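Local coordinates for rhamnose ABC transporter, rhamnose-binding protein (Actinomyces odontolyticus ATCC 17982, PDB 5BQ3) that probably binds rhamnose or a related sugar outside the cell and delivers it to an ABC transporter for uptake, at residues A[156-162]-A[191-197]; A[216-222]-A[242-248]; A[142-146]-A[183-187]; A[264-270]-A[319-324]; A[128-132]-A[274-278]. All coordinates share one frame; numbering follows the deposited sequence.

Contact 1: A[156-162]-A[191-197]; sequences AILSATA and AKVYGDD
A beta-alpha-beta unit of the parallel sheet closes here: strand 153-159, helix 165-180 and edge strand 187-194, with I157, L158 and S159 paired to K192, V193 and Y194. The strand axes run 16° apart, 4.7 Å at closest approach. I157 O takes V193 N almost head-on (C=O...N 173°), and V193 O accepts S159 N at 2.9 Å. On one face of the sheet L158 CD1 meets V193 CG2 at 3.9 Å; L209 of helix 199-212 covers V193 there. Beyond the strands the two segments stay together, since G195 N bonds to S159 O and D196 N more weakly to A160 O. The Y194 ring, on the other face with CG anti to the carbonyl carbon (chi1 -58°), has CD1 3.7 Å from S159 CB, A160 O at its edge, and A162 CA over one face, 3.9 Å from the centroid. An alanine in place of Y194 would probably open a gap beside S159 CB and take the ring from under A162, letting the 160-162 loop shift. D197 OD1 is bonded to T223 OG1, while its OD2 accepts from a water that also lies 2.7 Å from T161 OG1.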
# COMPACT_ATOMS: atom_id res chain seq x y z
N ALA A 156 -14.34 6.08 17.03
CA ALA A 156 -14.63 7.06 15.98
C ALA A 156 -13.68 6.88 14.80
O ALA A 156 -12.51 6.57 15.00
CB ALA A 156 -14.52 8.47 16.54
N ILE A 157 -14.17 7.08 13.57
CA ILE A 157 -13.35 6.94 12.36
C ILE A 157 -13.05 8.33 11.77
O ILE A 157 -13.97 9.10 11.51
CB ILE A 157 -14.00 5.97 11.32
CG1 ILE A 157 -14.20 4.55 11.91
CG2 ILE A 157 -13.18 5.91 10.01
CD1 ILE A 157 -15.21 3.67 11.19
N LEU A 158 -11.75 8.63 11.57
CA LEU A 158 -11.26 9.86 10.95
C LEU A 158 -10.63 9.47 9.62
O LEU A 158 -9.45 9.10 9.56
CB LEU A 158 -10.28 10.62 11.87
CG LEU A 158 -10.01 12.09 11.49
CD1 LEU A 158 -10.01 12.97 12.71
CD2 LEU A 158 -8.69 12.24 10.76
N SER A 159 -11.44 9.49 8.55
CA SER A 159 -11.04 9.10 7.20
C SER A 159 -10.47 10.27 6.39
O SER A 159 -10.31 11.38 6.92
CB SER A 159 -12.25 8.50 6.48
OG SER A 159 -11.86 7.83 5.31
N ALA A 160 -10.14 10.02 5.10
CA ALA A 160 -9.62 11.01 4.15
C ALA A 160 -10.79 11.83 3.59
O ALA A 160 -11.52 12.43 4.39
CB ALA A 160 -8.86 10.30 3.05
N THR A 161 -11.00 11.88 2.26
CA THR A 161 -12.15 12.57 1.67
C THR A 161 -13.37 11.66 1.80
O THR A 161 -13.22 10.45 1.95
CB THR A 161 -11.91 12.97 0.20
OG1 THR A 161 -11.40 11.85 -0.53
CG2 THR A 161 -10.99 14.16 0.05
N ALA A 162 -14.58 12.25 1.71
CA ALA A 162 -15.84 11.51 1.80
C ALA A 162 -16.02 10.51 0.64
O ALA A 162 -16.65 9.47 0.84
CB ALA A 162 -17.00 12.49 1.82
N ALA A 191 -18.88 7.79 15.48
CA ALA A 191 -18.64 8.91 14.57
C ALA A 191 -17.82 8.51 13.34
O ALA A 191 -16.99 7.60 13.41
CB ALA A 191 -17.92 10.04 15.30
N LYS A 192 -18.06 9.21 12.22
CA LYS A 192 -17.38 9.05 10.94
C LYS A 192 -17.10 10.45 10.37
O LYS A 192 -17.97 11.05 9.72
CB LYS A 192 -18.20 8.19 9.96
CG LYS A 192 -18.09 6.69 10.20
CD LYS A 192 -18.13 5.90 8.90
CE LYS A 192 -19.52 5.57 8.43
NZ LYS A 192 -19.51 4.99 7.06
N VAL A 193 -15.90 10.99 10.66
CA VAL A 193 -15.48 12.32 10.21
C VAL A 193 -14.47 12.21 9.06
O VAL A 193 -13.83 11.17 8.90
CB VAL A 193 -14.95 13.21 11.36
CG1 VAL A 193 -16.07 13.61 12.31
CG2 VAL A 193 -13.79 12.55 12.11
N TYR A 194 -14.34 13.29 8.27
CA TYR A 194 -13.46 13.31 7.10
C TYR A 194 -12.47 14.48 7.15
O TYR A 194 -12.87 15.65 7.20
CB TYR A 194 -14.30 13.35 5.81
CG TYR A 194 -15.25 12.17 5.70
CD1 TYR A 194 -14.79 10.91 5.31
CD2 TYR A 194 -16.60 12.30 6.03
CE1 TYR A 194 -15.65 9.82 5.24
CE2 TYR A 194 -17.47 11.21 5.96
CZ TYR A 194 -16.99 9.97 5.56
OH TYR A 194 -17.84 8.89 5.49
N GLY A 195 -11.18 14.13 7.16
CA GLY A 195 -10.07 15.07 7.20
C GLY A 195 -9.59 15.55 5.84
O GLY A 195 -8.72 16.42 5.76
N ASP A 196 -10.15 14.96 4.76
CA ASP A 196 -9.90 15.26 3.34
C ASP A 196 -8.40 15.19 2.95
O ASP A 196 -7.99 15.89 2.03
CB ASP A 196 -10.50 16.63 2.96
CG ASP A 196 -12.01 16.74 3.16
OD1 ASP A 196 -12.72 15.74 2.90
OD2 ASP A 196 -12.48 17.84 3.53
N ASP A 197 -7.62 14.30 3.61
CA ASP A 197 -6.17 14.08 3.41
C ASP A 197 -5.37 15.40 3.58
O ASP A 197 -4.33 15.60 2.95
CB ASP A 197 -5.86 13.42 2.05
CG ASP A 197 -5.81 11.91 2.05
OD1 ASP A 197 -5.26 11.33 3.02
OD2 ASP A 197 -6.28 11.30 1.07
O HOH W 1 -8.72 11.44 -0.13
O HOH W 2 -14.93 15.19 1.39

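Contact 2: A[216-222]-A[242-248]; sequences LNAIVSP and KVFLTGL
F244 O accepts I219 N at 2.9 Å and is also approached by A218 CA at 3.1 Å, a CA-H...O contact beside the main bond. T246 O repeats the pattern two residues further along, taking S221 N in its carbonyl plane and V220 CA from nearby. With F244 N on N217 O, T246 N on I219 O and L248 N on S221 O, five backbone bonds join strands 218-221 and 244-247. T246 N reaches I219 O nearly in line with the carbonyl bond (C=O...N 174°). Helix 224-236 connects these strands in sequence, making a beta-alpha-beta unit of the four-stranded parallel sheet.

Side chains alternate between two faces. On the one lined by helices 199-212 and 224-236, I219 crosses obliquely to both V243 and L245. Its CD1 lies 4.0 Å from V243 CG1, and its CB 3.9 Å from L245 CD1. The L245 torsions (chi1 175°, chi2 69°) together bring CD1 to 3.4 Å from I219 O. The other face, under helix 134-149, brings A218 CB to 3.9 Å from F244 CB, while N217 O lies at the edge of the F244 ring.

The backbone angles of G247 by themselves call for glycine, and a beta carbon there would collide with S221 O. Polar side chains bond beyond this pair: S221 OG to L158 O, T246 OG1 to E265 O, and N217 OD1 to K154 N. The chemistry implies a buried, mainly apolar junction between an inner strand and edge strand 244-247, in which every hydrogen bond between the two is backbone to backbone.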
# COMPACT_ATOMS: atom_id res chain seq x y z
N LEU A 216 -15.05 8.98 24.34
CA LEU A 216 -14.38 8.20 23.30
C LEU A 216 -13.26 7.33 23.86
O LEU A 216 -12.47 7.79 24.69
CB LEU A 216 -13.80 9.18 22.26
CG LEU A 216 -13.76 8.72 20.81
CD1 LEU A 216 -15.15 8.41 20.29
CD2 LEU A 216 -13.17 9.81 19.94
N ASN A 217 -13.20 6.06 23.40
CA ASN A 217 -12.19 5.09 23.81
C ASN A 217 -11.00 5.07 22.84
O ASN A 217 -9.86 4.92 23.28
CB ASN A 217 -12.79 3.69 23.94
CG ASN A 217 -13.69 3.52 25.14
OD1 ASN A 217 -14.89 3.80 25.10
ND2 ASN A 217 -13.14 3.01 26.22
N ALA A 218 -11.28 5.19 21.52
CA ALA A 218 -10.25 5.15 20.47
C ALA A 218 -10.68 5.85 19.17
O ALA A 218 -11.86 6.09 18.95
CB ALA A 218 -9.87 3.71 20.16
N ILE A 219 -9.68 6.14 18.31
CA ILE A 219 -9.86 6.75 16.99
C ILE A 219 -9.12 5.88 15.96
O ILE A 219 -7.95 5.56 16.15
CB ILE A 219 -9.41 8.25 16.92
CG1 ILE A 219 -10.15 9.12 17.95
CG2 ILE A 219 -9.59 8.82 15.50
CD1 ILE A 219 -9.47 10.44 18.32
N VAL A 220 -9.82 5.49 14.87
CA VAL A 220 -9.25 4.73 13.75
C VAL A 220 -9.05 5.72 12.61
O VAL A 220 -10.02 6.37 12.20
CB VAL A 220 -10.10 3.52 13.29
CG1 VAL A 220 -9.34 2.66 12.29
CG2 VAL A 220 -10.56 2.69 14.46
N SER A 221 -7.81 5.86 12.13
CA SER A 221 -7.54 6.79 11.03
C SER A 221 -6.91 6.04 9.85
O SER A 221 -5.70 5.85 9.81
CB SER A 221 -6.67 7.95 11.50
OG SER A 221 -6.98 9.11 10.74
N PRO A 222 -7.74 5.59 8.87
CA PRO A 222 -7.18 4.86 7.72
C PRO A 222 -6.55 5.80 6.67
O PRO A 222 -6.80 5.66 5.47
CB PRO A 222 -8.39 4.10 7.18
CG PRO A 222 -9.56 4.96 7.52
CD PRO A 222 -9.21 5.75 8.75
N LYS A 242 -5.11 8.29 27.26
CA LYS A 242 -6.49 7.96 27.62
C LYS A 242 -7.29 7.50 26.38
O LYS A 242 -7.94 6.46 26.43
CB LYS A 242 -7.17 9.15 28.31
CG LYS A 242 -6.61 9.47 29.69
CD LYS A 242 -7.24 10.72 30.28
CE LYS A 242 -6.69 11.03 31.66
NZ LYS A 242 -7.31 12.25 32.23
N VAL A 243 -7.22 8.28 25.28
CA VAL A 243 -7.88 7.96 24.02
C VAL A 243 -6.82 7.34 23.10
O VAL A 243 -5.81 7.98 22.79
CB VAL A 243 -8.59 9.19 23.37
CG1 VAL A 243 -9.16 8.85 22.00
CG2 VAL A 243 -9.69 9.74 24.28
N PHE A 244 -7.04 6.07 22.71
CA PHE A 244 -6.14 5.31 21.85
C PHE A 244 -6.25 5.76 20.39
O PHE A 244 -7.32 6.14 19.94
CB PHE A 244 -6.42 3.81 21.95
CG PHE A 244 -6.10 3.20 23.29
CD1 PHE A 244 -4.83 2.69 23.56
CD2 PHE A 244 -7.07 3.12 24.29
CE1 PHE A 244 -4.53 2.13 24.81
CE2 PHE A 244 -6.77 2.56 25.54
CZ PHE A 244 -5.50 2.07 25.78
N LEU A 245 -5.13 5.71 19.66
CA LEU A 245 -5.12 6.08 18.25
C LEU A 245 -4.40 5.01 17.44
O LEU A 245 -3.25 4.67 17.72
CB LEU A 245 -4.51 7.47 18.00
CG LEU A 245 -4.35 7.89 16.53
CD1 LEU A 245 -5.69 8.13 15.85
CD2 LEU A 245 -3.48 9.10 16.41
N THR A 246 -5.09 4.50 16.43
CA THR A 246 -4.57 3.49 15.52
C THR A 246 -5.11 3.79 14.10
O THR A 246 -5.89 4.73 13.91
CB THR A 246 -4.90 2.08 16.04
OG1 THR A 246 -4.22 1.12 15.24
CG2 THR A 246 -6.39 1.78 16.07
N GLY A 247 -4.64 3.01 13.14
CA GLY A 247 -5.02 3.15 11.74
C GLY A 247 -3.86 2.84 10.83
O GLY A 247 -3.10 1.90 11.10
N LEU A 248 -3.72 3.63 9.77
CA LEU A 248 -2.64 3.47 8.79
C LEU A 248 -1.76 4.70 8.78
O LEU A 248 -2.24 5.79 8.50
CB LEU A 248 -3.22 3.18 7.39
CG LEU A 248 -4.23 2.03 7.28
CD1 LEU A 248 -5.02 2.15 6.02
CD2 LEU A 248 -3.56 0.67 7.34

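Contact 3: A[142-146]-A[183-187]; sequences LDMVS and KYKGI
Y184 brings its ring against L142 and D143 by setting CG beside its own backbone N, with chi1 at -42°, whereas K183 keeps CG anti to N (chi1 -165°) and runs extended to the same carboxylate. The contact joins helix 134-149 to the loop that leads from helix 165-180 into edge strand 187-194 of the four-stranded alpha/beta lobe. D143 OD1 accepts twice: Y184 OH donates at 2.7 Å on the syn side but tilted out of the carboxylate plane, and K183 NZ forms a salt bridge at 3.0 Å from well above it. The two donors reach the oxygen from opposite faces of that plane, which should restrict rotation of the group; D143 OD2 has a long, weak ion pair with R321.

L142 CB stands over one face of the Y184 ring, 3.9 Å from its centroid in a CH-pi contact, and K183 CB lies over the other. A phenylalanine in place of Y184 would keep the ring packing but is likely to cost D143 OD1 its hydroxyl donor, leaving K183 to hold that oxygen and the carboxylate freer to turn. Next to L142 and S146, I187, which closes a type I turn that starts at Y184, puts CD1 3.8 Å from L142 CD2 and 3.9 Å from S146 CB. A water links the two segments: it donates to K183 O at 2.9 Å and lies 2.7 Å from S146 OG.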
# COMPACT_ATOMS: atom_id res chain seq x y z
N LEU A 142 -9.33 -3.49 12.92
CA LEU A 142 -10.28 -3.94 13.94
C LEU A 142 -9.58 -4.74 15.04
O LEU A 142 -9.97 -4.63 16.20
CB LEU A 142 -11.40 -4.79 13.33
CG LEU A 142 -12.48 -4.06 12.56
CD1 LEU A 142 -13.22 -5.02 11.67
CD2 LEU A 142 -13.45 -3.34 13.49
N ASP A 143 -8.56 -5.55 14.68
CA ASP A 143 -7.76 -6.35 15.62
C ASP A 143 -6.98 -5.46 16.58
O ASP A 143 -6.93 -5.76 17.76
CB ASP A 143 -6.80 -7.28 14.87
CG ASP A 143 -7.34 -8.66 14.51
OD1 ASP A 143 -8.57 -8.85 14.58
OD2 ASP A 143 -6.53 -9.54 14.16
N MSE A 144 -6.37 -4.37 16.06
CA MSE A 144 -5.59 -3.39 16.83
C MSE A 144 -6.51 -2.58 17.75
O MSE A 144 -6.15 -2.33 18.90
CB MSE A 144 -4.80 -2.45 15.91
CG MSE A 144 -3.72 -3.17 15.09
SE MSE A 144 -2.55 -2.01 14.05
CE MSE A 144 -3.85 -1.16 12.90
N VAL A 145 -7.71 -2.20 17.25
CA VAL A 145 -8.72 -1.45 18.01
C VAL A 145 -9.18 -2.29 19.19
O VAL A 145 -8.99 -1.87 20.33
CB VAL A 145 -9.92 -0.99 17.14
CG1 VAL A 145 -11.00 -0.33 17.98
CG2 VAL A 145 -9.46 -0.04 16.05
N SER A 146 -9.74 -3.48 18.90
CA SER A 146 -10.26 -4.45 19.87
C SER A 146 -9.24 -4.78 20.96
O SER A 146 -9.60 -4.80 22.13
CB SER A 146 -10.69 -5.73 19.15
OG SER A 146 -11.45 -6.56 20.01
N LYS A 183 -16.24 -11.30 17.49
CA LYS A 183 -14.99 -10.78 18.03
C LYS A 183 -14.99 -9.24 18.06
O LYS A 183 -14.40 -8.64 18.96
CB LYS A 183 -13.80 -11.29 17.19
CG LYS A 183 -12.44 -11.10 17.85
CD LYS A 183 -11.30 -11.32 16.87
CE LYS A 183 -10.00 -10.78 17.40
NZ LYS A 183 -8.87 -11.09 16.49
N TYR A 184 -15.67 -8.61 17.08
CA TYR A 184 -15.72 -7.15 16.94
C TYR A 184 -17.09 -6.56 17.28
O TYR A 184 -17.29 -5.36 17.09
CB TYR A 184 -15.32 -6.74 15.51
CG TYR A 184 -14.14 -7.48 14.93
CD1 TYR A 184 -12.87 -7.37 15.50
CD2 TYR A 184 -14.27 -8.27 13.79
CE1 TYR A 184 -11.77 -8.05 14.97
CE2 TYR A 184 -13.17 -8.93 13.24
CZ TYR A 184 -11.93 -8.82 13.83
OH TYR A 184 -10.85 -9.47 13.29
N LYS A 185 -18.02 -7.38 17.83
CA LYS A 185 -19.37 -6.94 18.20
C LYS A 185 -19.35 -5.88 19.33
O LYS A 185 -20.27 -5.07 19.42
CB LYS A 185 -20.25 -8.13 18.60
CG LYS A 185 -20.98 -8.77 17.43
CD LYS A 185 -22.05 -9.75 17.89
CE LYS A 185 -22.88 -10.29 16.76
NZ LYS A 185 -22.20 -11.40 16.04
N GLY A 186 -18.29 -5.90 20.14
CA GLY A 186 -18.09 -4.96 21.24
C GLY A 186 -17.70 -3.57 20.78
O GLY A 186 -17.94 -2.60 21.50
N ILE A 187 -17.09 -3.46 19.58
CA ILE A 187 -16.66 -2.19 18.98
C ILE A 187 -17.90 -1.43 18.51
O ILE A 187 -18.65 -1.91 17.65
CB ILE A 187 -15.62 -2.40 17.83
CG1 ILE A 187 -14.35 -3.13 18.33
CG2 ILE A 187 -15.27 -1.07 17.14
CD1 ILE A 187 -13.56 -3.86 17.26
O HOH W 3 -12.46 -8.84 21.11

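Contact 4: A[264-270]-A[319-324]; sequences KEFALWD and PVRFNA
F322 is the main bump of this contact and is held among F266, L268 and the backbone between them. Its CB rests over one face of the F266 ring, 3.9 Å from the centroid. The two rings are nearly parallel (20°) but slid apart, with centroids 5.4 Å from each other, so they fit shoulder to shoulder instead of stacking. The groove arises because F266 has CG between its backbone N and carbonyl carbon (chi1 68°), laying the ring beside the partner strand. Farther out, F322 CE1 touches L268 CB at 3.6 Å, L268 N lies at the ring edge, and V320 CG1 from its own strand covers one ring face.

Strands 266-268 and 320-322 form a two-stranded antiparallel ribbon: F266 with F322 and L268 with V320 are hydrogen-bonded pairs, and A267 with R321 is the non-hydrogen-bonded pair between them. A267 also bonds through its backbone to G247 and G249, which sets the ribbon against the end of strand 244-247 in the four-stranded lobe.

On the opposite face A267 is small, and P319 CB comes to 4.4 Å from its CB. Beside it R321 runs out extended, and E265 OE1 approaches its CD at 3.5 Å. The salt bridge from E265 OE1 to R321 NH1 is long at 3.8 Å. E265 OE2 offers its anti lone pair to N323 ND2 at 3.0 Å, in the N323 amide plane.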
# COMPACT_ATOMS: atom_id res chain seq x y z
N LYS A 264 0.22 3.44 20.33
CA LYS A 264 0.79 2.17 20.80
C LYS A 264 1.12 1.27 19.61
O LYS A 264 2.23 0.74 19.54
CB LYS A 264 -0.16 1.47 21.79
CG LYS A 264 -0.17 2.11 23.17
CD LYS A 264 -0.96 1.30 24.19
CE LYS A 264 -0.88 1.91 25.57
NZ LYS A 264 -1.60 1.10 26.57
N GLU A 265 0.17 1.14 18.65
CA GLU A 265 0.34 0.33 17.45
C GLU A 265 -0.55 0.82 16.30
O GLU A 265 -1.73 1.11 16.49
CB GLU A 265 0.04 -1.16 17.74
CG GLU A 265 0.56 -2.11 16.67
CD GLU A 265 0.32 -3.59 16.94
OE1 GLU A 265 -0.85 -3.99 17.06
OE2 GLU A 265 1.32 -4.34 17.00
N PHE A 266 0.05 0.90 15.11
CA PHE A 266 -0.59 1.25 13.85
C PHE A 266 -0.11 0.25 12.79
O PHE A 266 0.74 -0.59 13.10
CB PHE A 266 -0.32 2.72 13.44
CG PHE A 266 1.11 3.04 13.07
CD1 PHE A 266 2.03 3.42 14.04
CD2 PHE A 266 1.53 2.99 11.74
CE1 PHE A 266 3.36 3.70 13.69
CE2 PHE A 266 2.86 3.27 11.40
CZ PHE A 266 3.76 3.63 12.37
N ALA A 267 -0.65 0.31 11.58
CA ALA A 267 -0.25 -0.60 10.51
C ALA A 267 -0.04 0.13 9.19
O ALA A 267 -0.48 1.27 9.03
CB ALA A 267 -1.30 -1.69 10.34
N LEU A 268 0.67 -0.53 8.27
CA LEU A 268 0.95 -0.11 6.89
C LEU A 268 1.51 -1.33 6.15
O LEU A 268 0.90 -2.39 6.22
CB LEU A 268 1.87 1.14 6.82
CG LEU A 268 1.82 1.96 5.52
CD1 LEU A 268 0.58 2.85 5.45
CD2 LEU A 268 3.05 2.79 5.36
N TRP A 269 2.64 -1.18 5.44
CA TRP A 269 3.29 -2.24 4.66
C TRP A 269 4.72 -1.84 4.34
O TRP A 269 5.06 -0.67 4.45
CB TRP A 269 2.50 -2.50 3.35
CG TRP A 269 2.03 -1.25 2.67
CD1 TRP A 269 2.75 -0.44 1.85
CD2 TRP A 269 0.74 -0.64 2.80
NE1 TRP A 269 1.99 0.64 1.46
CE2 TRP A 269 0.75 0.54 2.03
CE3 TRP A 269 -0.44 -0.98 3.50
CZ2 TRP A 269 -0.36 1.38 1.93
CZ3 TRP A 269 -1.54 -0.14 3.41
CH2 TRP A 269 -1.50 1.02 2.63
N ASP A 270 5.55 -2.81 3.96
CA ASP A 270 6.93 -2.57 3.55
C ASP A 270 6.95 -2.38 2.03
O ASP A 270 6.72 -3.36 1.31
CB ASP A 270 7.85 -3.73 4.01
CG ASP A 270 9.35 -3.49 3.91
OD1 ASP A 270 9.76 -2.44 3.35
OD2 ASP A 270 10.12 -4.36 4.38
N PRO A 319 -0.97 -6.79 6.23
CA PRO A 319 -0.36 -5.50 6.61
C PRO A 319 0.66 -5.64 7.75
O PRO A 319 0.48 -6.45 8.66
CB PRO A 319 -1.56 -4.65 7.04
CG PRO A 319 -2.73 -5.26 6.38
CD PRO A 319 -2.44 -6.73 6.32
N VAL A 320 1.76 -4.87 7.66
CA VAL A 320 2.84 -4.85 8.65
C VAL A 320 2.40 -3.97 9.83
O VAL A 320 2.04 -2.81 9.63
CB VAL A 320 4.20 -4.40 8.04
CG1 VAL A 320 5.28 -4.27 9.11
CG2 VAL A 320 4.66 -5.34 6.94
N ARG A 321 2.43 -4.53 11.05
CA ARG A 321 2.07 -3.81 12.27
C ARG A 321 3.32 -3.17 12.86
O ARG A 321 4.33 -3.85 13.04
CB ARG A 321 1.39 -4.74 13.29
CG ARG A 321 -0.02 -5.16 12.92
CD ARG A 321 -0.69 -5.86 14.07
NE ARG A 321 -1.77 -6.72 13.60
CZ ARG A 321 -2.66 -7.31 14.39
NH1 ARG A 321 -2.61 -7.13 15.70
NH2 ARG A 321 -3.60 -8.08 13.87
N PHE A 322 3.24 -1.86 13.14
CA PHE A 322 4.36 -1.10 13.69
C PHE A 322 4.07 -0.66 15.12
O PHE A 322 3.03 -0.07 15.41
CB PHE A 322 4.68 0.13 12.83
CG PHE A 322 4.97 -0.15 11.37
CD1 PHE A 322 3.95 -0.19 10.43
CD2 PHE A 322 6.28 -0.36 10.93
CE1 PHE A 322 4.22 -0.44 9.08
CE2 PHE A 322 6.55 -0.62 9.59
CZ PHE A 322 5.52 -0.67 8.67
N ASN A 323 5.02 -0.96 16.02
CA ASN A 323 5.01 -0.61 17.44
C ASN A 323 6.41 -0.13 17.83
O ASN A 323 7.28 -0.04 16.96
CB ASN A 323 4.54 -1.80 18.30
CG ASN A 323 5.13 -3.13 17.90
OD1 ASN A 323 6.34 -3.36 17.98
ND2 ASN A 323 4.28 -4.04 17.46
N ALA A 324 6.63 0.18 19.12
CA ALA A 324 7.89 0.70 19.65
C ALA A 324 9.08 -0.28 19.54
O ALA A 324 10.22 0.14 19.75
CB ALA A 324 7.70 1.11 21.09

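Contact 5: A[128-132]-A[274-278]; sequences FINQV and LGYVA
L274 places its CD1 methyl over one face of the flat peptide group between N130 and Q131, 3.7 Å from Q131 N and 4.0 Å from N130 C. The same methyl lies above the plane of the preceding peptide, 3.3 Å from I129 O. This is helix-on-sheet packing in the six-stranded parallel alpha/beta lobe of a type 1 periplasmic binding protein fold. Strand 127-130 lies between strands 112-116 and 313-315, and helix segment 274-278 runs roughly antiparallel to strand segment 128-130 (153° between directions), with 8.7 Å between the axes of the short segments.

No hydrogen bond crosses the interface, and the fit is made by apolar groups. I129 is the chief knob on the strand: a chi1 of -42° puts CG1 beside the backbone N and CG2 anti to it, so that CG2 points into the angle between L274 and V277. It meets L274 CD1 and V277 CG1 at 3.8 Å each. I129 and L274 run past one another in opposite senses, while V277 crosses I129 obliquely.

At the strand end, L274 CD2 packs on the aliphatic part of Q131, 3.7 Å from CG. F116 of strand 112-116 also touches L274 and A278, so the helix packs on two neighbouring strands. At the far side of I129, CG1 sits 3.9 Å from A278 CB.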
# COMPACT_ATOMS: atom_id res chain seq x y z
N PHE A 128 -0.68 -7.97 -11.85
CA PHE A 128 -0.74 -6.85 -10.91
C PHE A 128 -0.27 -7.33 -9.53
O PHE A 128 -0.72 -8.38 -9.05
CB PHE A 128 -2.15 -6.21 -10.83
CG PHE A 128 -2.34 -5.19 -9.72
CD1 PHE A 128 -1.51 -4.08 -9.61
CD2 PHE A 128 -3.37 -5.34 -8.80
CE1 PHE A 128 -1.69 -3.15 -8.58
CE2 PHE A 128 -3.54 -4.41 -7.76
CZ PHE A 128 -2.71 -3.32 -7.67
N ILE A 129 0.65 -6.58 -8.90
CA ILE A 129 1.19 -6.88 -7.57
C ILE A 129 0.61 -5.87 -6.58
O ILE A 129 0.93 -4.68 -6.65
CB ILE A 129 2.75 -6.91 -7.53
CG1 ILE A 129 3.38 -7.63 -8.77
CG2 ILE A 129 3.27 -7.49 -6.21
CD1 ILE A 129 3.06 -9.14 -8.99
N ASN A 130 -0.27 -6.35 -5.69
CA ASN A 130 -0.89 -5.52 -4.67
C ASN A 130 -0.18 -5.73 -3.34
O ASN A 130 0.15 -6.87 -2.99
CB ASN A 130 -2.38 -5.83 -4.55
CG ASN A 130 -3.26 -4.71 -4.02
OD1 ASN A 130 -2.81 -3.59 -3.70
ND2 ASN A 130 -4.55 -4.98 -3.95
N GLN A 131 0.07 -4.64 -2.60
CA GLN A 131 0.73 -4.65 -1.29
C GLN A 131 -0.05 -5.49 -0.29
O GLN A 131 0.50 -6.40 0.33
CB GLN A 131 0.89 -3.22 -0.72
CG GLN A 131 1.47 -2.19 -1.67
CD GLN A 131 0.40 -1.34 -2.31
OE1 GLN A 131 -0.44 -1.82 -3.08
NE2 GLN A 131 0.42 -0.05 -2.00
N VAL A 132 -1.34 -5.16 -0.15
CA VAL A 132 -2.28 -5.74 0.81
C VAL A 132 -3.67 -5.93 0.18
O VAL A 132 -4.03 -5.20 -0.74
CB VAL A 132 -2.38 -4.82 2.08
CG1 VAL A 132 -1.14 -4.95 2.96
CG2 VAL A 132 -2.61 -3.36 1.70
N LEU A 274 7.12 -5.07 -2.04
CA LEU A 274 6.27 -4.93 -3.22
C LEU A 274 7.12 -4.93 -4.50
O LEU A 274 6.77 -5.64 -5.45
CB LEU A 274 5.42 -3.65 -3.11
CG LEU A 274 4.54 -3.29 -4.31
CD1 LEU A 274 3.30 -4.16 -4.37
CD2 LEU A 274 4.15 -1.85 -4.25
N GLY A 275 8.20 -4.15 -4.51
CA GLY A 275 9.13 -4.07 -5.64
C GLY A 275 9.87 -5.38 -5.84
O GLY A 275 10.14 -5.77 -6.98
N TYR A 276 10.19 -6.07 -4.73
CA TYR A 276 10.87 -7.36 -4.68
C TYR A 276 10.05 -8.45 -5.38
O TYR A 276 10.57 -9.11 -6.28
CB TYR A 276 11.16 -7.76 -3.21
CG TYR A 276 12.14 -8.90 -3.04
CD1 TYR A 276 13.51 -8.65 -2.91
CD2 TYR A 276 11.71 -10.21 -2.97
CE1 TYR A 276 14.42 -9.70 -2.75
CE2 TYR A 276 12.60 -11.27 -2.80
CZ TYR A 276 13.96 -11.00 -2.69
OH TYR A 276 14.84 -12.05 -2.53
N VAL A 277 8.76 -8.62 -5.00
CA VAL A 277 7.82 -9.60 -5.56
C VAL A 277 7.58 -9.29 -7.05
O VAL A 277 7.58 -10.22 -7.86
CB VAL A 277 6.49 -9.66 -4.75
CG1 VAL A 277 5.44 -10.53 -5.43
CG2 VAL A 277 6.74 -10.15 -3.32
N ALA A 278 7.41 -8.00 -7.40
CA ALA A 278 7.16 -7.54 -8.77
C ALA A 278 8.29 -7.90 -9.74
O ALA A 278 8.02 -8.33 -10.85
CB ALA A 278 6.93 -6.04 -8.77

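How the contacts relate
Four of the contacts build one lobe and contact 5 belongs to the other. Contacts 1 and 2, centres 12 Å apart, share the four-stranded parallel sheet through neighbouring strands 153-159 and 218-221. Helix 134-149 of contact 3 packs against strands of contact 2, and the ribbon of contact 4 is bonded to the end of strand 244-247. Contact 5 lies in the six-stranded sheet, 28 Å from contact 2 between centres, yet touches contact 4 where V132 packs on W269 and P319. Along the chain, contact 3 closes before contact 2 opens, and contact 2 before contact 4; contacts 1, 2 and 3 nest inside the loop of contact 5, while contact 4 crosses it, consistent with the chain passing more than once between the two lobes.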